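4'-phospho-dehydrooxetanocin synthase (Bacillus megaterium, PDB 5UL3) catalyses the cobalamin-dependent radical SAM ring contraction of dAMP to an oxetane aldehyde, a step in the biosynthesis of the nucleoside analogue oxetanocin A. Local coordinates at residues 640-645 against 655-660; 492-497 against 636-641; 627-632 against 702-707. All blocks are in the same frame, centred on the assembly; numbering follows the deposited sequence. Where two conformers were deposited one is given.

Contact 1. Residues 640-645 against 655-660; sequences LLKYLV and QIILSD
Leu658 meets Lys642 and Tyr643 with its two methyl groups, and most of what it touches is backbone. Its CD1 lies 3.8 Å from Lys642 O and 4.0 Å from Tyr643 CA, while CD2 approaches the Tyr643 amide, 4.0 Å from Tyr643 N, and comes to 4.2 Å from Tyr643 CB. The isobutyl group thus rests on the surface of the helix between the bases of two neighbouring side chains. Beside it, the aliphatic part of Lys642 crosses Ile657 at about a right angle. Lys642 CE is the atom that touches, 3.8 Å from Ile657 CD1 and 3.9 Å from Ile657 CG2, so both branches of the isoleucine border one methylene. The lysine chain leaves its helix with CG anti to the backbone N (chi1 -167°) and runs out extended until a bend at chi4 (71°) brings NZ to Glu494, with which it forms a salt bridge.

Helix 620-648 and helix 652-664, joined by a short connection, form a helical hairpin here; the axes of the two short segments approach to 10.5 Å and run at 134° to each other, well short of antiparallel. Beyond the pair, the Tyr643 ring turns to helix 683-709, where it meets Trp693, and Leu658 also touches Tyr646. No hydrogen bond joins the two segments. Their cohesion is therefore apolar, and the one charge in the contact, on a largely buried lysine, is probably stabilised by the carboxylate to which its methylenes lead it.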
loop_
_atom_site.group_PDB
_atom_site.type_symbol
_atom_site.label_atom_id
_atom_site.label_comp_id
_atom_site.label_asym_id
_atom_site.label_seq_id
_atom_site.Cartn_x
_atom_site.Cartn_y
_atom_site.Cartn_z
ATOM N N LEU A 640 27.876 -1.925 12.529
ATOM C CA LEU A 640 28.260 -0.524 12.646
ATOM C C LEU A 640 27.647 0.105 13.889
ATOM O O LEU A 640 28.347 0.739 14.689
ATOM C CB LEU A 640 27.826 0.256 11.412
ATOM C CG LEU A 640 27.801 1.767 11.637
ATOM C CD1 LEU A 640 29.246 2.364 11.713
ATOM C CD2 LEU A 640 26.968 2.468 10.573
ATOM N N LEU A 641 26.328 -0.042 14.057
ATOM C CA LEU A 641 25.680 0.558 15.217
ATOM C C LEU A 641 26.162 -0.079 16.516
ATOM O O LEU A 641 26.344 0.616 17.524
ATOM C CB LEU A 641 24.161 0.452 15.101
ATOM C CG LEU A 641 23.419 1.146 16.237
ATOM C CD1 LEU A 641 23.938 2.568 16.391
ATOM C CD2 LEU A 641 21.915 1.143 15.945
ATOM N N LYS A 642 26.369 -1.398 16.521
ATOM C CA LYS A 642 26.901 -2.034 17.719
ATOM C C LYS A 642 28.286 -1.484 18.043
ATOM O O LYS A 642 28.611 -1.243 19.213
ATOM C CB LYS A 642 26.938 -3.552 17.543
ATOM C CG LYS A 642 27.188 -4.314 18.828
ATOM C CD LYS A 642 27.112 -5.814 18.603
ATOM C CE LYS A 642 26.826 -6.571 19.900
ATOM N NZ LYS A 642 25.429 -6.419 20.461
ATOM N N TYR A 643 29.078 -1.215 17.006
ATOM C CA TYR A 643 30.407 -0.640 17.182
ATOM C C TYR A 643 30.335 0.793 17.702
ATOM O O TYR A 643 31.109 1.173 18.591
ATOM C CB TYR A 643 31.146 -0.710 15.851
ATOM C CG TYR A 643 32.580 -0.232 15.859
ATOM C CD1 TYR A 643 33.564 -0.937 16.533
ATOM C CD2 TYR A 643 32.948 0.898 15.152
ATOM C CE1 TYR A 643 34.890 -0.507 16.519
ATOM C CE2 TYR A 643 34.272 1.332 15.125
ATOM C CZ TYR A 643 35.232 0.631 15.813
ATOM O OH TYR A 643 36.535 1.077 15.787
ATOM N N LEU A 644 29.422 1.606 17.159
ATOM C CA LEU A 644 29.263 2.972 17.657
ATOM C C LEU A 644 28.828 2.988 19.121
ATOM O O LEU A 644 29.359 3.766 19.924
ATOM C CB LEU A 644 28.265 3.741 16.788
ATOM C CG LEU A 644 28.704 4.062 15.352
ATOM C CD1 LEU A 644 27.535 4.612 14.528
ATOM C CD2 LEU A 644 29.837 5.055 15.370
ATOM N N VAL A 645 27.867 2.135 19.489
ATOM C CA VAL A 645 27.390 2.088 20.871
ATOM C C VAL A 645 28.489 1.558 21.789
ATOM O O VAL A 645 28.638 2.010 22.934
ATOM C CB VAL A 645 26.106 1.240 20.969
ATOM C CG1 VAL A 645 25.697 1.002 22.443
ATOM C CG2 VAL A 645 24.966 1.917 20.220
ATOM N N GLN A 655 31.956 -6.571 23.474
ATOM C CA GLN A 655 33.357 -6.665 23.070
ATOM C C GLN A 655 33.645 -8.002 22.398
ATOM O O GLN A 655 34.326 -8.056 21.369
ATOM C CB GLN A 655 34.258 -6.459 24.294
ATOM C CG GLN A 655 35.754 -6.511 24.020
ATOM C CD GLN A 655 36.596 -6.160 25.245
ATOM O OE1 GLN A 655 36.101 -6.133 26.373
ATOM N NE2 GLN A 655 37.873 -5.883 25.021
ATOM N N ILE A 656 33.112 -9.089 22.956
ATOM C CA ILE A 656 33.330 -10.417 22.386
ATOM C C ILE A 656 32.689 -10.519 21.009
ATOM O O ILE A 656 33.329 -10.943 20.038
ATOM C CB ILE A 656 32.792 -11.499 23.340
ATOM C CG1 ILE A 656 33.621 -11.525 24.628
ATOM C CG2 ILE A 656 32.775 -12.860 22.646
ATOM C CD1 ILE A 656 33.013 -12.367 25.736
ATOM N N ILE A 657 31.415 -10.126 20.905
ATOM C CA ILE A 657 30.693 -10.234 19.638
ATOM C C ILE A 657 31.410 -9.444 18.551
ATOM O O ILE A 657 31.651 -9.949 17.450
ATOM C CB ILE A 657 29.235 -9.766 19.809
ATOM C CG1 ILE A 657 28.528 -10.612 20.866
ATOM C CG2 ILE A 657 28.486 -9.856 18.477
ATOM C CD1 ILE A 657 27.147 -10.113 21.228
ATOM N N LEU A 658 31.769 -8.193 18.850
ATOM C CA LEU A 658 32.458 -7.377 17.858
ATOM C C LEU A 658 33.819 -7.966 17.510
ATOM O O LEU A 658 34.222 -7.970 16.342
ATOM C CB LEU A 658 32.594 -5.943 18.369
ATOM C CG LEU A 658 31.293 -5.133 18.352
ATOM C CD1 LEU A 658 31.406 -3.887 19.218
ATOM C CD2 LEU A 658 30.915 -4.775 16.920
ATOM N N SER A 659 34.536 -8.488 18.509
ATOM C CA SER A 659 35.832 -9.104 18.238
ATOM C C SER A 659 35.678 -10.353 17.376
ATOM O O SER A 659 36.437 -10.547 16.421
ATOM C CB SER A 659 36.541 -9.426 19.552
ATOM O OG SER A 659 37.896 -9.747 19.322
ATOM N N ASP A 660 34.687 -11.196 17.683
ATOM C CA ASP A 660 34.395 -12.352 16.836
ATOM C C ASP A 660 34.101 -11.929 15.403
ATOM O O ASP A 660 34.600 -12.535 14.449
ATOM C CB ASP A 660 33.210 -13.136 17.401
ATOM C CG ASP A 660 33.598 -14.027 18.557
ATOM O OD1 ASP A 660 34.798 -14.056 18.907
ATOM O OD2 ASP A 660 32.703 -14.700 19.111
#

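Contact 2. Residues 492-497 against 636-641; sequences FLERTD and ISHFLL. With EDO (1,2-ethanediol), chain H.
A His-carboxylate hydrogen bond ties Glu494, in segment 492-497 of the radical SAM core, to the long helix 620-648. His638 NE2 donates to Glu494 OE2 at 2.8 Å, with an N-H...O angle of 170°. The oxygen lies practically in the imidazole plane and receives the proton on its anti lone pair, on the side away from OE1, while the carboxylate plane stands at 85° to the ring. A chi1 of 171° places His638 CG anti to the backbone N, and from there NE2 meets the glutamate.

Through this bond the radical SAM part of the chain is joined to a helix that follows it, and the imidazole is held by both nitrogens: at another point of its edge His638 ND1 shares a hydrogen bond of 2.7 Å with O1 of a 1,2-ethanediol, probably from the crystallisation liquor. The diol also touches Leu493, whose CD1 is 3.3 Å from O1, and Leu493 CB packs 3.8 Å from His638 CE1. Tyr534 stacks on the imidazole, which in turn directs an edge at the face of Phe639, the next residue: His638 CD2 sits 3.5 Å above the Phe639 ring plane, over its centre.

Glu494 OE2 lies 3.8 Å from Phe639 CE1, and Lys642 is its second polar partner, which probably favours the charged carboxylate. On the far side of the turn, Arg495 grips Asp497 side-on, NE to OD1 and NH2 to OD2 (2.7 Å), and its NH1 makes a salt bridge to Glu453 of helix 452-464.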
loop_
_atom_site.group_PDB
_atom_site.type_symbol
_atom_site.label_atom_id
_atom_site.label_comp_id
_atom_site.label_asym_id
_atom_site.label_seq_id
_atom_site.Cartn_x
_atom_site.Cartn_y
_atom_site.Cartn_z
ATOM N N PHE A 492 17.981 -7.917 20.583
ATOM C CA PHE A 492 16.832 -8.503 19.899
ATOM C C PHE A 492 17.169 -8.901 18.462
ATOM O O PHE A 492 16.876 -10.023 18.029
ATOM C CB PHE A 492 15.665 -7.510 19.911
ATOM C CG PHE A 492 14.472 -7.935 19.077
ATOM C CD1 PHE A 492 13.466 -8.729 19.620
ATOM C CD2 PHE A 492 14.344 -7.514 17.765
ATOM C CE1 PHE A 492 12.355 -9.102 18.867
ATOM C CE2 PHE A 492 13.234 -7.895 17.003
ATOM C CZ PHE A 492 12.242 -8.688 17.561
ATOM N N LEU A 493 17.765 -7.975 17.706
ATOM C CA LEU A 493 18.054 -8.191 16.295
ATOM C C LEU A 493 19.100 -9.275 16.061
ATOM O O LEU A 493 19.123 -9.870 14.980
ATOM C CB LEU A 493 18.515 -6.880 15.658
ATOM C CG LEU A 493 17.411 -5.825 15.577
ATOM C CD1 LEU A 493 18.045 -4.497 15.348
ATOM C CD2 LEU A 493 16.438 -6.157 14.430
ATOM N N GLU A 494 19.962 -9.536 17.035
ATOM C CA GLU A 494 20.968 -10.586 16.942
ATOM C C GLU A 494 20.453 -11.955 17.376
ATOM O O GLU A 494 21.191 -12.937 17.265
ATOM C CB GLU A 494 22.202 -10.198 17.771
ATOM C CG GLU A 494 23.000 -9.083 17.135
ATOM C CD GLU A 494 23.967 -8.401 18.082
ATOM O OE1 GLU A 494 24.481 -9.081 19.000
ATOM O OE2 GLU A 494 24.198 -7.180 17.909
ATOM N N ARG A 495 19.214 -12.063 17.855
ATOM C CA ARG A 495 18.712 -13.358 18.304
ATOM C C ARG A 495 18.613 -14.329 17.134
ATOM O O ARG A 495 18.126 -13.976 16.055
ATOM C CB ARG A 495 17.358 -13.203 18.993
ATOM C CG ARG A 495 17.512 -12.592 20.385
ATOM C CD ARG A 495 16.228 -12.580 21.137
ATOM N NE ARG A 495 15.751 -13.920 21.442
ATOM C CZ ARG A 495 14.783 -14.170 22.314
ATOM N NH1 ARG A 495 14.209 -13.165 22.961
ATOM N NH2 ARG A 495 14.387 -15.413 22.534
ATOM N N THR A 496 19.089 -15.555 17.351
ATOM C CA THR A 496 19.047 -16.606 16.343
ATOM C C THR A 496 18.035 -17.696 16.684
ATOM O O THR A 496 17.977 -18.722 15.996
ATOM C CB THR A 496 20.449 -17.208 16.153
ATOM O OG1 THR A 496 20.962 -17.660 17.419
ATOM C CG2 THR A 496 21.389 -16.159 15.585
ATOM N N ASP A 497 17.219 -17.495 17.714
ATOM C CA ASP A 497 16.195 -18.468 18.074
ATOM C C ASP A 497 14.802 -18.021 17.657
ATOM O O ASP A 497 13.808 -18.499 18.213
ATOM C CB ASP A 497 16.238 -18.751 19.574
ATOM C CG ASP A 497 15.927 -17.528 20.403
ATOM O OD1 ASP A 497 16.116 -16.400 19.902
ATOM O OD2 ASP A 497 15.502 -17.695 21.566
ATOM N N ILE A 636 27.443 -5.780 7.940
ATOM C CA ILE A 636 28.340 -4.678 8.290
ATOM C C ILE A 636 27.544 -3.488 8.810
ATOM O O ILE A 636 27.964 -2.805 9.752
ATOM C CB ILE A 636 29.211 -4.280 7.081
ATOM C CG1 ILE A 636 30.119 -5.435 6.649
ATOM C CG2 ILE A 636 30.044 -3.042 7.403
ATOM C CD1 ILE A 636 30.803 -5.165 5.283
ATOM N N SER A 637 26.379 -3.223 8.209
ATOM C CA SER A 637 25.541 -2.111 8.655
ATOM C C SER A 637 24.974 -2.357 10.049
ATOM O O SER A 637 24.864 -1.419 10.848
ATOM C CB SER A 637 24.403 -1.873 7.658
ATOM O OG SER A 637 24.920 -1.470 6.397
ATOM N N HIS A 638 24.584 -3.597 10.355
ATOM C CA HIS A 638 24.103 -3.876 11.705
ATOM C C HIS A 638 25.206 -3.648 12.731
ATOM O O HIS A 638 24.999 -2.992 13.761
ATOM C CB HIS A 638 23.585 -5.307 11.830
ATOM C CG HIS A 638 23.295 -5.689 13.248
ATOM N ND1 HIS A 638 22.111 -5.358 13.873
ATOM C CD2 HIS A 638 24.057 -6.303 14.185
ATOM C CE1 HIS A 638 22.147 -5.775 15.129
ATOM N NE2 HIS A 638 23.318 -6.349 15.344
ATOM N N PHE A 639 26.385 -4.198 12.478
ATOM C CA PHE A 639 27.408 -4.119 13.506
ATOM C C PHE A 639 28.099 -2.768 13.538
ATOM O O PHE A 639 28.803 -2.477 14.512
ATOM C CB PHE A 639 28.397 -5.269 13.339
ATOM C CG PHE A 639 27.834 -6.582 13.779
ATOM C CD1 PHE A 639 27.584 -6.821 15.123
ATOM C CD2 PHE A 639 27.503 -7.558 12.858
ATOM C CE1 PHE A 639 27.032 -8.032 15.546
ATOM C CE2 PHE A 639 26.943 -8.760 13.269
ATOM C CZ PHE A 639 26.707 -9.001 14.610
ATOM N N LEU A 640 27.876 -1.925 12.529
ATOM C CA LEU A 640 28.260 -0.524 12.646
ATOM C C LEU A 640 27.647 0.105 13.889
ATOM O O LEU A 640 28.347 0.739 14.689
ATOM C CB LEU A 640 27.826 0.256 11.412
ATOM C CG LEU A 640 27.801 1.767 11.637
ATOM C CD1 LEU A 640 29.246 2.364 11.713
ATOM C CD2 LEU A 640 26.968 2.468 10.573
ATOM N N LEU A 641 26.328 -0.042 14.057
ATOM C CA LEU A 641 25.680 0.558 15.217
ATOM C C LEU A 641 26.162 -0.079 16.516
ATOM O O LEU A 641 26.344 0.616 17.524
ATOM C CB LEU A 641 24.161 0.452 15.101
ATOM C CG LEU A 641 23.419 1.146 16.237
ATOM C CD1 LEU A 641 23.938 2.568 16.391
ATOM C CD2 LEU A 641 21.915 1.143 15.945
HETATM C C1 EDO H . 19.745 -3.008 12.647
HETATM O O1 EDO H . 19.961 -4.424 12.632
HETATM C C2 EDO H . 18.283 -2.769 12.266
HETATM O O2 EDO H . 18.009 -1.377 12.373
#

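Contact 3. Residues 627-632 against 702-707; sequences YSYMET and RDVEAD. With EDO (1,2-ethanediol), chain K; EDO (1,2-ethanediol), chain B.
Aromatic packing comes first in this contact, because the Tyr629 ring carries nearly all of it. Val704 CG2 sits on one face of that ring, 3.5 Å from its centroid and only 4° off the ring normal, an almost axial CH-pi contact. Val704 CG2 is consequently at similar range from every ring carbon, 3.7 Å from Tyr629 CD1 and 3.9 Å from Tyr629 CE2. The second methyl, Val704 CG1, reaches the rim at CE2. The valine's CG2 lies beside the backbone N while CG1 is anti to it, which places CG2 over the phenol. Val704 also packs on Leu721 and Leu725 of helix 720-730, and Ile713 touches both Tyr629 and Val704.

Hydrogen bonding closes the far end of the same ring. Tyr629 OH donates to Asp707 OD2 at 2.6 Å, a short bond made to the anti lone pair of the oxygen. The carboxylate lies near the ring plane, the two planes only 24° apart, so the phenol is held by a methyl over its face and by an acceptor at its edge. The other carboxylate oxygen, Asp707 OD1, accepts from O2 of a 1,2-ethanediol at 2.8 Å, whose O1 in turn donates to Asp703 OD1; a second diol donates to Asp703 OD2. Both diols probably come from the crystallisation liquor.

Charge pairing involves Arg702, which makes salt bridges with Glu705 (NH1 to OE1) and Glu698 (through NH2), and a cation-pi contact with Phe729 of helix 720-730.

With axes 11.3 Å apart at closest and 169° between their directions, the two segments run nearly antiparallel, as neighbouring helices do in a helix bundle, the form of this enzyme's C-terminal domain.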
loop_
_atom_site.group_PDB
_atom_site.type_symbol
_atom_site.label_atom_id
_atom_site.label_comp_id
_atom_site.label_asym_id
_atom_site.label_seq_id
_atom_site.Cartn_x
_atom_site.Cartn_y
_atom_site.Cartn_z
ATOM N N TYR A 627 23.979 -11.507 -4.238
ATOM C CA TYR A 627 23.212 -11.589 -3.002
ATOM C C TYR A 627 24.135 -11.670 -1.798
ATOM O O TYR A 627 23.861 -11.056 -0.754
ATOM C CB TYR A 627 22.258 -12.784 -3.049
ATOM C CG TYR A 627 21.184 -12.713 -1.968
ATOM C CD1 TYR A 627 20.031 -11.972 -2.167
ATOM C CD2 TYR A 627 21.335 -13.394 -0.774
ATOM C CE1 TYR A 627 19.045 -11.904 -1.191
ATOM C CE2 TYR A 627 20.353 -13.334 0.222
ATOM C CZ TYR A 627 19.216 -12.589 -0.002
ATOM O OH TYR A 627 18.246 -12.520 0.973
ATOM N N SER A 628 25.257 -12.392 -1.932
ATOM C CA SER A 628 26.180 -12.507 -0.813
ATOM C C SER A 628 26.775 -11.148 -0.461
ATOM O O SER A 628 27.010 -10.864 0.721
ATOM C CB SER A 628 27.279 -13.538 -1.113
ATOM O OG SER A 628 28.374 -12.942 -1.796
ATOM N N TYR A 629 27.027 -10.298 -1.464
ATOM C CA TYR A 629 27.428 -8.922 -1.171
ATOM C C TYR A 629 26.362 -8.215 -0.339
ATOM O O TYR A 629 26.670 -7.529 0.639
ATOM C CB TYR A 629 27.634 -8.119 -2.444
ATOM C CG TYR A 629 28.610 -8.666 -3.457
ATOM C CD1 TYR A 629 29.714 -9.417 -3.083
ATOM C CD2 TYR A 629 28.413 -8.399 -4.794
ATOM C CE1 TYR A 629 30.616 -9.903 -4.079
ATOM C CE2 TYR A 629 29.273 -8.862 -5.759
ATOM C CZ TYR A 629 30.372 -9.608 -5.398
ATOM O OH TYR A 629 31.208 -10.041 -6.422
ATOM N N MET A 630 25.103 -8.343 -0.752
ATOM C CA MET A 630 24.019 -7.686 -0.025
ATOM C C MET A 630 23.903 -8.204 1.402
ATOM O O MET A 630 23.670 -7.421 2.328
ATOM C CB MET A 630 22.710 -7.856 -0.792
ATOM C CG MET A 630 22.618 -6.912 -1.979
ATOM S SD MET A 630 21.126 -7.147 -2.963
ATOM C CE MET A 630 21.589 -8.593 -3.834
ATOM N N GLU A 631 24.063 -9.518 1.609
ATOM C CA GLU A 631 24.046 -10.053 2.971
ATOM C C GLU A 631 25.181 -9.481 3.802
ATOM O O GLU A 631 25.004 -9.163 4.983
ATOM C CB GLU A 631 24.170 -11.577 2.959
ATOM C CG GLU A 631 23.036 -12.335 2.289
ATOM C CD GLU A 631 23.309 -13.830 2.280
ATOM O OE1 GLU A 631 24.426 -14.230 1.874
ATOM O OE2 GLU A 631 22.429 -14.596 2.715
ATOM N N THR A 632 26.377 -9.399 3.212
ATOM C CA THR A 632 27.521 -8.892 3.947
ATOM C C THR A 632 27.336 -7.424 4.296
ATOM O O THR A 632 27.642 -7.003 5.421
ATOM C CB THR A 632 28.785 -9.123 3.115
ATOM O OG1 THR A 632 28.936 -10.531 2.931
ATOM C CG2 THR A 632 30.005 -8.581 3.831
ATOM N N ARG A 702 36.206 -4.264 -2.158
ATOM C CA ARG A 702 37.382 -4.747 -2.880
ATOM C C ARG A 702 37.144 -6.142 -3.447
ATOM O O ARG A 702 37.625 -6.455 -4.541
ATOM C CB ARG A 702 38.614 -4.740 -1.963
ATOM C CG ARG A 702 39.115 -3.351 -1.560
ATOM C CD ARG A 702 39.559 -2.500 -2.761
ATOM N NE ARG A 702 40.010 -1.177 -2.324
ATOM C CZ ARG A 702 40.351 -0.187 -3.138
ATOM N NH1 ARG A 702 40.332 -0.362 -4.454
ATOM N NH2 ARG A 702 40.730 0.981 -2.637
ATOM N N ASP A 703 36.398 -6.993 -2.730
ATOM C CA ASP A 703 35.987 -8.270 -3.311
ATOM C C ASP A 703 35.056 -8.061 -4.500
ATOM O O ASP A 703 35.180 -8.757 -5.513
ATOM C CB ASP A 703 35.308 -9.162 -2.262
ATOM C CG ASP A 703 36.285 -9.739 -1.238
ATOM O OD1 ASP A 703 37.493 -9.846 -1.529
ATOM O OD2 ASP A 703 35.830 -10.113 -0.137
ATOM N N VAL A 704 34.095 -7.130 -4.388
ATOM C CA VAL A 704 33.200 -6.826 -5.502
ATOM C C VAL A 704 34.002 -6.360 -6.710
ATOM O O VAL A 704 33.761 -6.777 -7.852
ATOM C CB VAL A 704 32.163 -5.759 -5.095
ATOM C CG1 VAL A 704 31.235 -5.439 -6.284
ATOM C CG2 VAL A 704 31.371 -6.209 -3.878
ATOM N N GLU A 705 34.952 -5.460 -6.464
ATOM C CA GLU A 705 35.788 -4.917 -7.527
ATOM C C GLU A 705 36.586 -6.025 -8.209
ATOM O O GLU A 705 36.635 -6.104 -9.442
ATOM C CB GLU A 705 36.707 -3.847 -6.929
ATOM C CG GLU A 705 37.791 -3.340 -7.887
ATOM C CD GLU A 705 38.774 -2.393 -7.209
ATOM O OE1 GLU A 705 39.281 -2.717 -6.116
ATOM O OE2 GLU A 705 39.029 -1.311 -7.775
ATOM N N ALA A 706 37.210 -6.898 -7.414
ATOM C CA ALA A 706 37.995 -7.992 -7.983
ATOM C C ALA A 706 37.114 -8.957 -8.758
ATOM O O ALA A 706 37.492 -9.423 -9.840
ATOM C CB ALA A 706 38.753 -8.727 -6.880
ATOM N N ASP A 707 35.930 -9.277 -8.222
ATOM C CA ASP A 707 35.035 -10.167 -8.949
ATOM C C ASP A 707 34.608 -9.546 -10.266
ATOM O O ASP A 707 34.451 -10.243 -11.279
ATOM C CB ASP A 707 33.799 -10.507 -8.098
ATOM C CG ASP A 707 34.095 -11.496 -6.993
ATOM O OD1 ASP A 707 35.098 -12.237 -7.084
ATOM O OD2 ASP A 707 33.303 -11.552 -6.024
HETATM C C1 EDO K . 38.499 -12.137 -3.716
HETATM O O1 EDO K . 39.251 -10.919 -3.702
HETATM C C2 EDO K . 37.278 -11.962 -4.611
HETATM O O2 EDO K . 37.650 -12.103 -5.989
HETATM C C1 EDO B . 34.582 -10.012 3.931
HETATM O O1 EDO B . 35.168 -9.134 4.898
HETATM C C2 EDO B . 34.319 -9.231 2.651
HETATM O O2 EDO B . 33.634 -10.065 1.707
#

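How the contacts relate
Helix 620-648 takes part in all three contacts. Contacts 1 and 2 lie close together, their centres 10 Å apart, and meet through the salt bridge between Lys642 NZ and Glu494 OE2 (2.9 Å); Ile657 of contact 1 also packs on Phe639 of contact 2, with Ile657 CG2 3.7 Å from Phe639 CE1. Contact 3 lies nearer the N-terminal end of that helix, its centre about 19 Å from that of contact 2 and about 22 Å from that of contact 1. Contacts 1 and 3 lie away from the cofactor and substrate sites, whereas contact 2 comes nearer to one: the Leu493 side chain is about 10 Å from that of Glu436, which binds S-adenosylmethionine.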